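Local coordinates for protein dehydrogenase (Sinorhizobium meliloti, PDB 3UOE) that probably acts as an oxidoreductase of the LDH2/MDH2 family, a group of malate and L-lactate dehydrogenases, at residues A[200-205]-A[239-244]; A[161-166]-A[177-182]; A[86-91]-A[103-108]; A[136-141]-A[280-285]; A[26-31]-A[339-344]. All coordinates share one frame; numbering follows the deposited sequence.

Interactions 2, 3 and 4 all border the seven-stranded mixed sheet. Interaction 3 lies at its outer hairpin, interaction 4 beside the meeting ends of strands 129-137 and 285-291, and interaction 2 in the excursion between strands 156-161 and 182-186. Interaction 4 touches both of the others, and Leu-166 O of interaction 2 meets Ile-241 N of interaction 1. Interaction 5 stands apart, its centre about 27 Å from those of interactions 1 and 4. Interactions 4 and 5 are buried, the other three partly so. Interaction 5 is aliphatic packing behind two backbone bonds, interaction 1 combines one backbone bond with aliphatic contacts, and interactions 2 to 4 are mainly polar, with waters entering 3 and 4.

Interaction 1 of 5, residues A[200-205]-A[239-244]; sequences SIVSMG and GAIAPF
Ile-241 lays its side chain along the segment 200-205, and its two branches divide the partners between them. CB points at the other segment, and with chi1 at -63° CG2 stands opposite the backbone N while CG1 lies beside it. Ile-241 CG2 meets the most: Val-202 O at 3.6 Å, Ile-201 CG2 at 3.8 Å and Val-202 CG1 equally close, with Ser-200 CB also near (4.0 Å). CG1 runs the other way, toward Met-204, which is present as selenomethionine. Ile-241 CD1, the end methyl, comes to 3.6 Å from Met-204 CE; the Met-204 chain, bent at chi2 and chi3, folds its CE back over the isoleucine tip. Val-202 meets Ile-241 at about a right angle, and both also touch Ile-207 of helix 204-213.

Where the backbones close in, Ser-200 is bridged to Pro-243, and Ile-201 N donates to Ala-242 O over 2.8 Å with a nearly straight N-H (165°). Ala-242 O also lies 3.3 Å from Ile-201 CG2. Ser-200 OG donates within its own segment to Val-202 O (2.7 Å), approaching from above the carbonyl plane. Ser-203 is the N-cap of helix 204-213, its OG accepting a weak bond from Gly-205 N. Phe-244 packs on Lys-248 of the second subunit.

The contact thus joins the start of helix 204-213 to strand 240-241. One backbone bond fixes its Ser-200/Pro-243 end, and along the rest the fit depends on the shape of apolar branches, with the Ser-200 hydroxyl satisfied locally.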
# COMPACT_ATOMS: atom_id res chain seq x y z
N SER A 200 -4.29 1.46 10.62
CA SER A 200 -5.21 1.87 11.66
C SER A 200 -5.02 3.37 11.92
O SER A 200 -3.98 3.94 11.58
CB SER A 200 -4.99 1.08 12.95
OG SER A 200 -3.65 1.19 13.41
N ILE A 201 -6.02 4.01 12.50
CA ILE A 201 -5.97 5.45 12.70
C ILE A 201 -4.95 5.79 13.79
O ILE A 201 -4.41 6.90 13.83
CB ILE A 201 -7.34 6.01 13.08
CG1 ILE A 201 -7.33 7.54 13.01
CG2 ILE A 201 -7.74 5.52 14.47
CD1 ILE A 201 -8.68 8.15 13.26
N VAL A 202 -4.72 4.84 14.68
CA VAL A 202 -3.73 4.98 15.73
C VAL A 202 -3.18 3.60 16.08
O VAL A 202 -3.81 2.58 15.77
CB VAL A 202 -4.32 5.66 16.98
CG1 VAL A 202 -5.25 4.71 17.73
CG2 VAL A 202 -3.23 6.14 17.89
N SER A 203 -2.01 3.57 16.71
CA SER A 203 -1.42 2.34 17.21
C SER A 203 -2.06 1.90 18.54
O SER A 203 -2.49 2.72 19.33
CB SER A 203 0.08 2.52 17.40
OG SER A 203 0.69 1.32 17.86
N MSE A 204 -2.10 0.59 18.79
CA MSE A 204 -2.56 0.12 20.09
C MSE A 204 -1.48 0.45 21.12
O MSE A 204 -1.78 0.77 22.28
CB MSE A 204 -2.83 -1.38 20.07
CG MSE A 204 -3.43 -1.93 21.36
SE MSE A 204 -5.02 -0.96 21.98
CE MSE A 204 -6.44 -1.85 20.96
N GLY A 205 -0.23 0.39 20.67
CA GLY A 205 0.89 0.82 21.49
C GLY A 205 0.66 2.20 22.07
O GLY A 205 0.91 2.43 23.25
N GLY A 239 -11.35 -3.07 23.20
CA GLY A 239 -12.28 -2.78 22.12
C GLY A 239 -11.69 -2.96 20.74
O GLY A 239 -11.06 -3.97 20.44
N ALA A 240 -11.89 -1.96 19.88
CA ALA A 240 -11.38 -1.99 18.52
C ALA A 240 -11.05 -0.59 18.01
O ALA A 240 -11.73 0.39 18.32
CB ALA A 240 -12.35 -2.71 17.58
N ILE A 241 -9.97 -0.51 17.24
CA ILE A 241 -9.48 0.75 16.72
C ILE A 241 -10.04 0.92 15.32
O ILE A 241 -10.26 -0.06 14.61
CB ILE A 241 -7.93 0.76 16.69
CG1 ILE A 241 -7.37 0.64 18.11
CG2 ILE A 241 -7.40 2.02 16.02
CD1 ILE A 241 -5.88 0.30 18.17
N ALA A 242 -10.29 2.17 14.93
CA ALA A 242 -10.78 2.46 13.59
C ALA A 242 -9.63 2.42 12.58
O ALA A 242 -8.47 2.65 12.93
CB ALA A 242 -11.47 3.82 13.56
N PRO A 243 -9.95 2.11 11.32
CA PRO A 243 -8.98 2.24 10.23
C PRO A 243 -8.76 3.72 9.96
O PRO A 243 -9.64 4.52 10.26
CB PRO A 243 -9.73 1.64 9.03
CG PRO A 243 -11.19 1.90 9.37
CD PRO A 243 -11.24 1.58 10.84
N PHE A 244 -7.62 4.09 9.40
CA PHE A 244 -7.44 5.47 8.94
C PHE A 244 -8.09 5.57 7.57
O PHE A 244 -8.30 4.55 6.91
CB PHE A 244 -5.96 5.83 8.83
CG PHE A 244 -5.41 5.66 7.46
CD1 PHE A 244 -5.08 4.40 6.98
CD2 PHE A 244 -5.23 6.76 6.63
CE1 PHE A 244 -4.58 4.24 5.70
CE2 PHE A 244 -4.72 6.61 5.36
CZ PHE A 244 -4.39 5.35 4.89

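Interaction 2 of 5, residues A[161-166]-A[177-182]; sequences STSEAL and IGTNPV
Ser-163 OG is held from two directions: it accepts from Thr-179 N over 3.0 Å (152°) and donates to Glu-164 O of its own segment over 2.8 Å. The first bond ties together the two limbs of the excursion that leaves strand 156-161 and returns as strand 182-186, its antiparallel neighbour in the mixed sheet; the second fixes the hydroxyl. A chi1 of 77° places the hydroxyl between the serine's N and carbonyl carbon, facing the passing Gly-178 and Thr-179 backbone. Gly-178 CA lies 3.1 Å from Ser-163 OG.

Farther out, Leu-166 N donates to Ile-177 O over 2.9 Å, coming in from above the carbonyl plane, and Leu-166 CD1 meets the methyl CG2 of Thr-179. Toward the strands, the Asn-180 carboxamide crosses Thr-162, its OD1 3.4 Å from Thr-162 CA and also close to CB and CG2. The ND2 end is turned to helix 246-264, where Gly-253 O and Glu-257 OE1 both receive it; Glu-257 OE1 takes Gly-178 N as well, so one carboxylate oxygen grips two points of the returning limb. Thr-162 OG1 has its partner in Gly-285 N. At the strand end Ser-161 O is met by two carbons, Asn-180 CA in a nearly straight CA-H...O contact (169° at the hydrogen) and Pro-181 CD at 3.0 Å.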
# COMPACT_ATOMS: atom_id res chain seq x y z
N SER A 161 3.69 -6.12 7.95
CA SER A 161 3.63 -7.01 9.10
C SER A 161 2.21 -6.95 9.61
O SER A 161 1.57 -5.89 9.56
CB SER A 161 4.61 -6.54 10.18
OG SER A 161 4.77 -7.50 11.21
N THR A 162 1.71 -8.08 10.09
CA THR A 162 0.39 -8.14 10.69
C THR A 162 0.47 -8.25 12.21
O THR A 162 1.56 -8.21 12.80
CB THR A 162 -0.44 -9.30 10.11
OG1 THR A 162 0.24 -10.54 10.34
CG2 THR A 162 -0.67 -9.09 8.61
N SER A 163 -0.69 -8.40 12.86
CA SER A 163 -0.75 -8.37 14.32
C SER A 163 -1.99 -9.05 14.87
O SER A 163 -2.78 -9.61 14.12
CB SER A 163 -0.76 -6.91 14.79
OG SER A 163 -2.05 -6.36 14.60
N GLU A 164 -2.15 -8.99 16.19
CA GLU A 164 -3.40 -9.36 16.85
C GLU A 164 -4.53 -8.52 16.25
O GLU A 164 -4.32 -7.37 15.87
CB GLU A 164 -3.34 -9.07 18.35
CG GLU A 164 -2.58 -10.08 19.21
CD GLU A 164 -1.09 -9.79 19.29
OE1 GLU A 164 -0.57 -9.06 18.41
OE2 GLU A 164 -0.44 -10.29 20.24
N ALA A 165 -5.71 -9.11 16.17
CA ALA A 165 -6.90 -8.39 15.74
C ALA A 165 -7.16 -7.22 16.68
O ALA A 165 -7.54 -7.41 17.84
CB ALA A 165 -8.10 -9.33 15.71
N LEU A 166 -6.94 -6.00 16.20
CA LEU A 166 -7.10 -4.82 17.04
C LEU A 166 -7.96 -3.75 16.39
O LEU A 166 -8.36 -2.78 17.04
CB LEU A 166 -5.73 -4.22 17.38
CG LEU A 166 -4.83 -5.14 18.20
CD1 LEU A 166 -3.40 -4.63 18.19
CD2 LEU A 166 -5.38 -5.31 19.62
N ILE A 177 -9.08 -7.15 12.38
CA ILE A 177 -7.97 -6.86 11.48
C ILE A 177 -6.80 -6.34 12.32
O ILE A 177 -7.01 -5.72 13.36
CB ILE A 177 -8.41 -5.80 10.43
CG1 ILE A 177 -9.64 -6.30 9.65
CG2 ILE A 177 -7.26 -5.43 9.48
CD1 ILE A 177 -10.40 -5.19 8.92
N GLY A 178 -5.58 -6.61 11.87
CA GLY A 178 -4.41 -6.14 12.59
C GLY A 178 -4.13 -4.67 12.33
O GLY A 178 -4.77 -4.06 11.46
N THR A 179 -3.17 -4.10 13.05
CA THR A 179 -2.78 -2.71 12.81
C THR A 179 -2.07 -2.56 11.46
O THR A 179 -2.02 -1.47 10.90
CB THR A 179 -1.91 -2.15 13.95
OG1 THR A 179 -0.80 -3.02 14.19
CG2 THR A 179 -2.73 -2.02 15.23
N ASN A 180 -1.52 -3.67 10.97
CA ASN A 180 -1.06 -3.81 9.58
C ASN A 180 -0.38 -2.62 8.93
O ASN A 180 -0.92 -2.02 7.99
CB ASN A 180 -2.20 -4.29 8.68
CG ASN A 180 -2.79 -5.60 9.14
OD1 ASN A 180 -2.33 -6.17 10.14
ND2 ASN A 180 -3.82 -6.08 8.44
N PRO A 181 0.82 -2.29 9.41
CA PRO A 181 1.62 -1.23 8.81
C PRO A 181 2.21 -1.69 7.48
O PRO A 181 2.48 -2.88 7.27
CB PRO A 181 2.76 -1.01 9.81
CG PRO A 181 2.64 -2.10 10.84
CD PRO A 181 1.56 -3.05 10.43
N VAL A 182 2.42 -0.72 6.58
CA VAL A 182 3.26 -0.93 5.43
C VAL A 182 4.30 0.18 5.38
O VAL A 182 4.00 1.34 5.63
CB VAL A 182 2.45 -0.93 4.13
CG1 VAL A 182 1.64 0.35 4.01
CG2 VAL A 182 3.39 -1.10 2.94

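Interaction 3 of 5, residues A[86-91]-A[103-108]; sequences PTTRGN and DGERGL
Strand pairing continued by a side-chain clasp joins 86-91 to 103-108, at the margin of the seven-stranded mixed sheet, where strand 91-96 is the outermost of this chain on that side. Asn-91 and Asp-103 form an antiparallel hydrogen-bonded pair: Asn-91 N donates to Asp-103 O at 2.9 Å, and Asp-103 N to Asn-91 O at 3.1 Å.

Before the strand, the clasp is made by Thr-88 and Glu-105. Glu-105 reaches across with its chain extended beyond CG, and Thr-88 OG1 donates to Glu-105 OE1 from above the carboxylate plane; at 2.5 Å the bond is unusually short, and its exact length is doubtful. Thr-88 OG1 also accepts from Gly-90 N at 3.1 Å in an ST turn. Its placement follows from chi1 near -172°, with OG1 opposite the backbone N, while Thr-88 CG2 lies 3.5 Å from Gly-107 CA. The other carboxylate oxygen, OE2, lies close against Asn-91 CB. Within 103-108, Asp-103 OD1 accepts from Glu-105 N at 2.8 Å, an Asx turn, and also from Asn-136 ND2, so one oxygen binds both its own turn and the end of strand 129-137.

A water bridges Thr-88 O and Leu-108 N; Leu-108 is the N-cap of helix 109-127. Gly-90, at phi 85°, carries the chain past Asp-103 O. Gly-104 to Gly-107 is a type I' turn closed by Gly-107 N on Gly-104 O. The whole is the open end of a beta hairpin, strands 91-96 and 99-105, with an ST turn on the way in and Asx and type I' turns on the way out.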
# COMPACT_ATOMS: atom_id res chain seq x y z
N PRO A 86 16.58 -17.01 21.39
CA PRO A 86 17.57 -15.93 21.48
C PRO A 86 18.67 -15.94 20.41
O PRO A 86 19.31 -14.90 20.21
CB PRO A 86 18.19 -16.12 22.88
CG PRO A 86 18.01 -17.59 23.19
CD PRO A 86 16.73 -18.01 22.46
N THR A 87 18.88 -17.05 19.71
CA THR A 87 20.03 -17.16 18.82
C THR A 87 19.68 -17.32 17.34
O THR A 87 20.47 -16.95 16.48
CB THR A 87 20.92 -18.36 19.18
OG1 THR A 87 20.12 -19.55 19.19
CG2 THR A 87 21.58 -18.16 20.53
N THR A 88 18.53 -17.91 17.05
CA THR A 88 18.21 -18.19 15.66
C THR A 88 18.13 -16.89 14.85
O THR A 88 17.77 -15.83 15.36
CB THR A 88 16.91 -19.00 15.51
OG1 THR A 88 16.75 -19.39 14.14
CG2 THR A 88 15.71 -18.17 15.94
N ARG A 89 18.50 -17.00 13.59
CA ARG A 89 18.38 -15.89 12.65
C ARG A 89 17.37 -16.26 11.58
O ARG A 89 17.31 -15.66 10.51
CB ARG A 89 19.76 -15.54 12.06
CG ARG A 89 20.70 -14.96 13.13
CD ARG A 89 22.17 -15.03 12.78
NE ARG A 89 23.01 -14.85 13.98
CZ ARG A 89 23.58 -13.70 14.32
NH1 ARG A 89 23.40 -12.62 13.55
NH2 ARG A 89 24.33 -13.61 15.43
N GLY A 90 16.56 -17.27 11.88
CA GLY A 90 15.56 -17.77 10.95
C GLY A 90 16.13 -18.77 9.96
O GLY A 90 17.34 -18.89 9.81
N ASN A 91 15.25 -19.52 9.31
CA ASN A 91 15.64 -20.47 8.28
C ASN A 91 14.88 -20.27 6.98
O ASN A 91 13.68 -20.55 6.90
CB ASN A 91 15.44 -21.90 8.77
CG ASN A 91 15.81 -22.92 7.71
OD1 ASN A 91 16.71 -22.68 6.90
ND2 ASN A 91 15.14 -24.07 7.71
N ASP A 103 10.95 -19.54 7.86
CA ASP A 103 10.47 -19.92 9.18
C ASP A 103 11.32 -19.17 10.21
O ASP A 103 12.53 -19.41 10.30
CB ASP A 103 10.60 -21.43 9.37
CG ASP A 103 10.18 -21.88 10.75
OD1 ASP A 103 9.94 -21.03 11.63
OD2 ASP A 103 10.08 -23.11 10.96
N GLY A 104 10.70 -18.27 10.97
CA GLY A 104 11.41 -17.45 11.94
C GLY A 104 11.99 -18.21 13.11
O GLY A 104 12.90 -17.71 13.80
N GLU A 105 11.49 -19.43 13.35
CA GLU A 105 11.96 -20.27 14.45
C GLU A 105 11.85 -19.54 15.79
O GLU A 105 12.69 -19.73 16.67
CB GLU A 105 13.41 -20.75 14.21
CG GLU A 105 13.57 -21.71 13.02
CD GLU A 105 15.02 -22.07 12.69
OE1 GLU A 105 15.94 -21.69 13.46
OE2 GLU A 105 15.25 -22.74 11.66
N ARG A 106 10.83 -18.70 15.91
CA ARG A 106 10.54 -17.99 17.15
C ARG A 106 11.59 -16.92 17.44
O ARG A 106 11.70 -16.44 18.57
CB ARG A 106 10.44 -19.01 18.30
CG ARG A 106 9.22 -19.92 18.18
CD ARG A 106 9.38 -21.31 18.81
NE ARG A 106 10.61 -21.51 19.57
CZ ARG A 106 11.62 -22.27 19.14
NH1 ARG A 106 11.53 -22.89 17.96
NH2 ARG A 106 12.72 -22.41 19.87
N GLY A 107 12.36 -16.55 16.42
CA GLY A 107 13.44 -15.59 16.59
C GLY A 107 12.96 -14.18 16.84
O GLY A 107 11.77 -13.87 16.70
N LEU A 108 13.89 -13.31 17.22
CA LEU A 108 13.60 -11.90 17.39
C LEU A 108 13.29 -11.35 16.02
O LEU A 108 13.96 -11.68 15.04
CB LEU A 108 14.80 -11.19 17.99
CG LEU A 108 15.20 -11.66 19.38
CD1 LEU A 108 16.41 -10.86 19.88
CD2 LEU A 108 14.02 -11.51 20.35
O HOH W 1 16.49 -14.61 17.42

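Interaction 4 of 5, residues A[136-141]-A[280-285]; sequences NANHMG and HPANKG
Asn-136 and Ala-282 pass with CA of the former 3.8 Å from O of the latter, at a place where the two backbones run close, without direct hydrogen bonds between them. Water takes over that role. One molecule accepts Asn-136 N and donates to Lys-284 O, at 2.7 Å each; a second donates to both Asn-136 OD1 and Ala-282 O. Asn-136 has a positive phi (53°), the corner at which the chain leaves its strand. The methyl CB of Ala-282 points at the other segment and lies 3.5 Å from Ala-137 O, with Asn-138 OD1 also near; Asn-138 OD1 accepts from Arg-78 NE.

Strands 129-137 and 285-291 are antiparallel neighbours in the mixed sheet, and the contact lies at the end of one and in the loop leading into the other. Across it reaches Lys-284, its chain bent at chi2 and chi4. Lys-284 CE runs beside Ala-137 O at 3.0 Å, and Lys-284 NZ then donates to Asn-138 O over 2.7 Å. The ammonium approaches that carbonyl steeply, 73° above its plane, rather than at its end. Asp-286 OD2 is a long, weak ion-pair partner of Lys-284 NZ. A third water accepts Met-140 N at 2.9 Å and, weakly, a bond from Lys-284 NZ. The CG of Met-140, a selenomethionine, lies 4.1 Å from Lys-284 NZ, its chain crossing that of the lysine.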
# COMPACT_ATOMS: atom_id res chain seq x y z
N ASN A 136 6.32 -17.20 12.06
CA ASN A 136 6.94 -17.69 13.29
C ASN A 136 8.14 -16.84 13.72
O ASN A 136 9.17 -17.36 14.14
CB ASN A 136 7.35 -19.16 13.11
CG ASN A 136 7.59 -19.88 14.44
OD1 ASN A 136 7.01 -19.53 15.47
ND2 ASN A 136 8.44 -20.90 14.41
N ALA A 137 7.98 -15.52 13.60
CA ALA A 137 8.94 -14.55 14.13
C ALA A 137 8.24 -13.58 15.08
O ALA A 137 7.05 -13.34 14.97
CB ALA A 137 9.62 -13.78 13.00
N ASN A 138 9.00 -13.00 16.01
CA ASN A 138 8.44 -12.03 16.93
C ASN A 138 8.32 -10.64 16.32
O ASN A 138 8.65 -10.42 15.16
CB ASN A 138 9.26 -11.94 18.23
CG ASN A 138 9.00 -13.11 19.16
OD1 ASN A 138 8.18 -13.01 20.09
ND2 ASN A 138 9.68 -14.22 18.92
N HIS A 139 7.83 -9.73 17.14
CA HIS A 139 7.40 -8.41 16.70
C HIS A 139 8.55 -7.66 16.03
O HIS A 139 9.68 -7.69 16.51
CB HIS A 139 6.86 -7.63 17.90
CG HIS A 139 6.14 -6.37 17.53
ND1 HIS A 139 6.73 -5.13 17.62
CD2 HIS A 139 4.88 -6.16 17.09
CE1 HIS A 139 5.86 -4.21 17.24
NE2 HIS A 139 4.73 -4.81 16.90
N MSE A 140 8.23 -7.01 14.92
CA MSE A 140 9.22 -6.37 14.05
C MSE A 140 9.60 -4.97 14.50
O MSE A 140 10.59 -4.40 14.04
CB MSE A 140 8.67 -6.28 12.63
CG MSE A 140 8.58 -7.62 11.96
SE MSE A 140 10.38 -8.33 11.74
CE MSE A 140 9.93 -10.25 11.72
N GLY A 141 8.80 -4.40 15.39
CA GLY A 141 8.99 -3.01 15.75
C GLY A 141 8.69 -2.11 14.57
O GLY A 141 7.81 -2.40 13.76
N HIS A 280 1.68 -17.03 24.32
CA HIS A 280 1.45 -17.77 23.09
C HIS A 280 2.53 -17.52 22.07
O HIS A 280 3.19 -16.48 22.09
CB HIS A 280 0.09 -17.40 22.49
CG HIS A 280 -1.04 -17.57 23.45
ND1 HIS A 280 -1.73 -16.50 23.99
CD2 HIS A 280 -1.57 -18.68 24.02
CE1 HIS A 280 -2.65 -16.95 24.82
NE2 HIS A 280 -2.58 -18.27 24.86
N PRO A 281 2.71 -18.49 21.15
CA PRO A 281 3.62 -18.34 20.01
C PRO A 281 3.26 -17.08 19.22
O PRO A 281 2.09 -16.79 19.04
CB PRO A 281 3.34 -19.60 19.17
CG PRO A 281 2.83 -20.62 20.16
CD PRO A 281 2.06 -19.82 21.19
N ALA A 282 4.26 -16.34 18.76
CA ALA A 282 3.99 -15.25 17.82
C ALA A 282 3.64 -15.88 16.47
O ALA A 282 4.44 -16.61 15.90
CB ALA A 282 5.20 -14.35 17.71
N ASN A 283 2.42 -15.66 15.99
CA ASN A 283 1.95 -16.33 14.77
C ASN A 283 1.42 -15.36 13.70
O ASN A 283 0.59 -15.73 12.87
CB ASN A 283 0.89 -17.38 15.10
CG ASN A 283 -0.33 -16.79 15.79
OD1 ASN A 283 -0.28 -15.67 16.28
ND2 ASN A 283 -1.43 -17.53 15.81
N LYS A 284 1.89 -14.12 13.76
CA LYS A 284 1.63 -13.13 12.73
C LYS A 284 2.64 -13.34 11.58
O LYS A 284 3.52 -14.21 11.68
CB LYS A 284 1.72 -11.71 13.31
CG LYS A 284 3.07 -11.02 13.17
CD LYS A 284 4.16 -11.71 13.93
CE LYS A 284 5.54 -11.42 13.30
NZ LYS A 284 6.20 -10.28 13.93
N GLY A 285 2.50 -12.58 10.50
CA GLY A 285 3.41 -12.72 9.37
C GLY A 285 4.02 -11.39 8.96
O GLY A 285 3.57 -10.33 9.39
O HOH W 2 3.67 -16.88 11.92
O HOH W 3 6.84 -17.42 16.97
O HOH W 4 5.56 -7.08 13.69

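Interaction 5 of 5, residues A[26-31]-A[339-344]; sequences LPPARL and TGIELP
A two-stranded antiparallel sheet pairs strand 23-26 with strand 341-344, two pieces of chain more than 300 residues apart in sequence. Leu-26 and Ile-341 form a hydrogen-bonded pair in it: Leu-26 N donates to Ile-341 O at 2.8 Å, and Ile-341 N returns to Leu-26 O at 2.7 Å, this second bond lying in the carbonyl plane (161° at the hydrogen). Gly-340, the first residue to leave helix 327-339, has phi 104° and brings its CA to 3.4 Å from the same Leu-26 O.

Beneath the ladder the side chains close up. Leu-31, on the first turn of helix 28-41, points at the strand and rests its CD1 3.7 Å from Ile-341 CG2, with Leu-343 CD1 at 4.2 Å. The other branch of Ile-341 ends with CD1 4.1 Å from Pro-28 CB, so proline and leucine of one helix turn hold the two isoleucine branches separately. Leu-26 CD1 meets Leu-343 CD2 at 3.3 Å, which is short for two methyls; with Leu-26 chi2 at 126°, away from a staggered value, the exact placing of that methyl is less certain. Leu-57 and Leu-61 of helix 46-61 touch Ile-341, Leu-69 backs Leu-31 and Leu-343, and Phe-348 of helix 345-355 lies against Leu-26.

Only backbone atoms make polar bonds across this contact. The two bonds set the register, and the buried leucines and isoleucine, with Pro-28 at their side, supply an apolar seam that joins the first helix, 28-41, to the last strand, 341-344.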
# COMPACT_ATOMS: atom_id res chain seq x y z
N LEU A 26 16.89 10.76 29.30
CA LEU A 26 18.15 10.04 29.41
C LEU A 26 18.94 10.07 28.11
O LEU A 26 18.36 10.21 27.03
CB LEU A 26 17.87 8.59 29.81
CG LEU A 26 17.43 8.39 31.27
CD1 LEU A 26 16.12 7.63 31.37
CD2 LEU A 26 18.53 7.72 32.07
N PRO A 27 20.28 9.96 28.21
CA PRO A 27 21.15 9.81 27.03
C PRO A 27 20.85 8.51 26.30
O PRO A 27 20.77 7.47 26.93
CB PRO A 27 22.56 9.71 27.64
CG PRO A 27 22.44 10.24 29.03
CD PRO A 27 21.03 9.97 29.47
N PRO A 28 20.68 8.58 24.97
CA PRO A 28 20.41 7.38 24.16
C PRO A 28 21.39 6.25 24.43
O PRO A 28 20.98 5.09 24.54
CB PRO A 28 20.55 7.89 22.73
CG PRO A 28 20.22 9.32 22.80
CD PRO A 28 20.67 9.81 24.15
N ALA A 29 22.68 6.57 24.52
CA ALA A 29 23.70 5.55 24.72
C ALA A 29 23.45 4.76 26.00
O ALA A 29 23.67 3.55 26.04
CB ALA A 29 25.10 6.14 24.71
N ARG A 30 22.98 5.44 27.04
CA ARG A 30 22.70 4.77 28.31
C ARG A 30 21.58 3.73 28.16
O ARG A 30 21.70 2.60 28.64
CB ARG A 30 22.35 5.78 29.40
CG ARG A 30 21.98 5.14 30.73
CD ARG A 30 21.66 6.18 31.81
NE ARG A 30 21.32 5.55 33.09
CZ ARG A 30 21.11 6.22 34.23
NH1 ARG A 30 21.22 7.55 34.24
NH2 ARG A 30 20.81 5.57 35.34
N LEU A 31 20.48 4.13 27.52
CA LEU A 31 19.36 3.24 27.28
C LEU A 31 19.75 2.09 26.35
O LEU A 31 19.36 0.95 26.56
CB LEU A 31 18.18 4.00 26.69
CG LEU A 31 17.61 5.11 27.58
CD1 LEU A 31 16.37 5.73 26.94
CD2 LEU A 31 17.29 4.56 28.97
N THR A 339 19.33 16.14 22.70
CA THR A 339 18.72 16.48 23.98
C THR A 339 18.42 15.26 24.85
O THR A 339 18.18 15.40 26.05
CB THR A 339 17.41 17.26 23.76
OG1 THR A 339 16.40 16.37 23.28
CG2 THR A 339 17.63 18.35 22.72
N GLY A 340 18.42 14.08 24.25
CA GLY A 340 18.12 12.86 24.98
C GLY A 340 16.73 12.30 24.72
O GLY A 340 15.90 12.93 24.06
N ILE A 341 16.48 11.10 25.24
CA ILE A 341 15.19 10.44 25.12
C ILE A 341 14.35 10.58 26.40
O ILE A 341 14.84 10.36 27.51
CB ILE A 341 15.39 8.94 24.80
CG1 ILE A 341 15.78 8.76 23.34
CG2 ILE A 341 14.14 8.13 25.13
CD1 ILE A 341 16.52 7.48 23.06
N GLU A 342 13.09 10.96 26.24
CA GLU A 342 12.17 10.97 27.38
C GLU A 342 11.38 9.67 27.43
O GLU A 342 10.67 9.34 26.49
CB GLU A 342 11.22 12.16 27.31
CG GLU A 342 11.92 13.50 27.20
CD GLU A 342 11.20 14.59 27.95
OE1 GLU A 342 9.96 14.53 28.06
OE2 GLU A 342 11.89 15.52 28.44
N LEU A 343 11.50 8.94 28.52
CA LEU A 343 10.61 7.81 28.71
C LEU A 343 9.93 7.88 30.08
O LEU A 343 10.45 8.50 31.01
CB LEU A 343 11.33 6.47 28.50
CG LEU A 343 12.32 6.03 29.56
CD1 LEU A 343 12.96 4.70 29.17
CD2 LEU A 343 13.36 7.11 29.69
N PRO A 344 8.74 7.28 30.18
CA PRO A 344 7.98 7.24 31.43
C PRO A 344 8.82 6.66 32.55
O PRO A 344 9.46 5.61 32.35
CB PRO A 344 6.82 6.31 31.09
CG PRO A 344 6.60 6.54 29.61
CD PRO A 344 7.98 6.73 29.04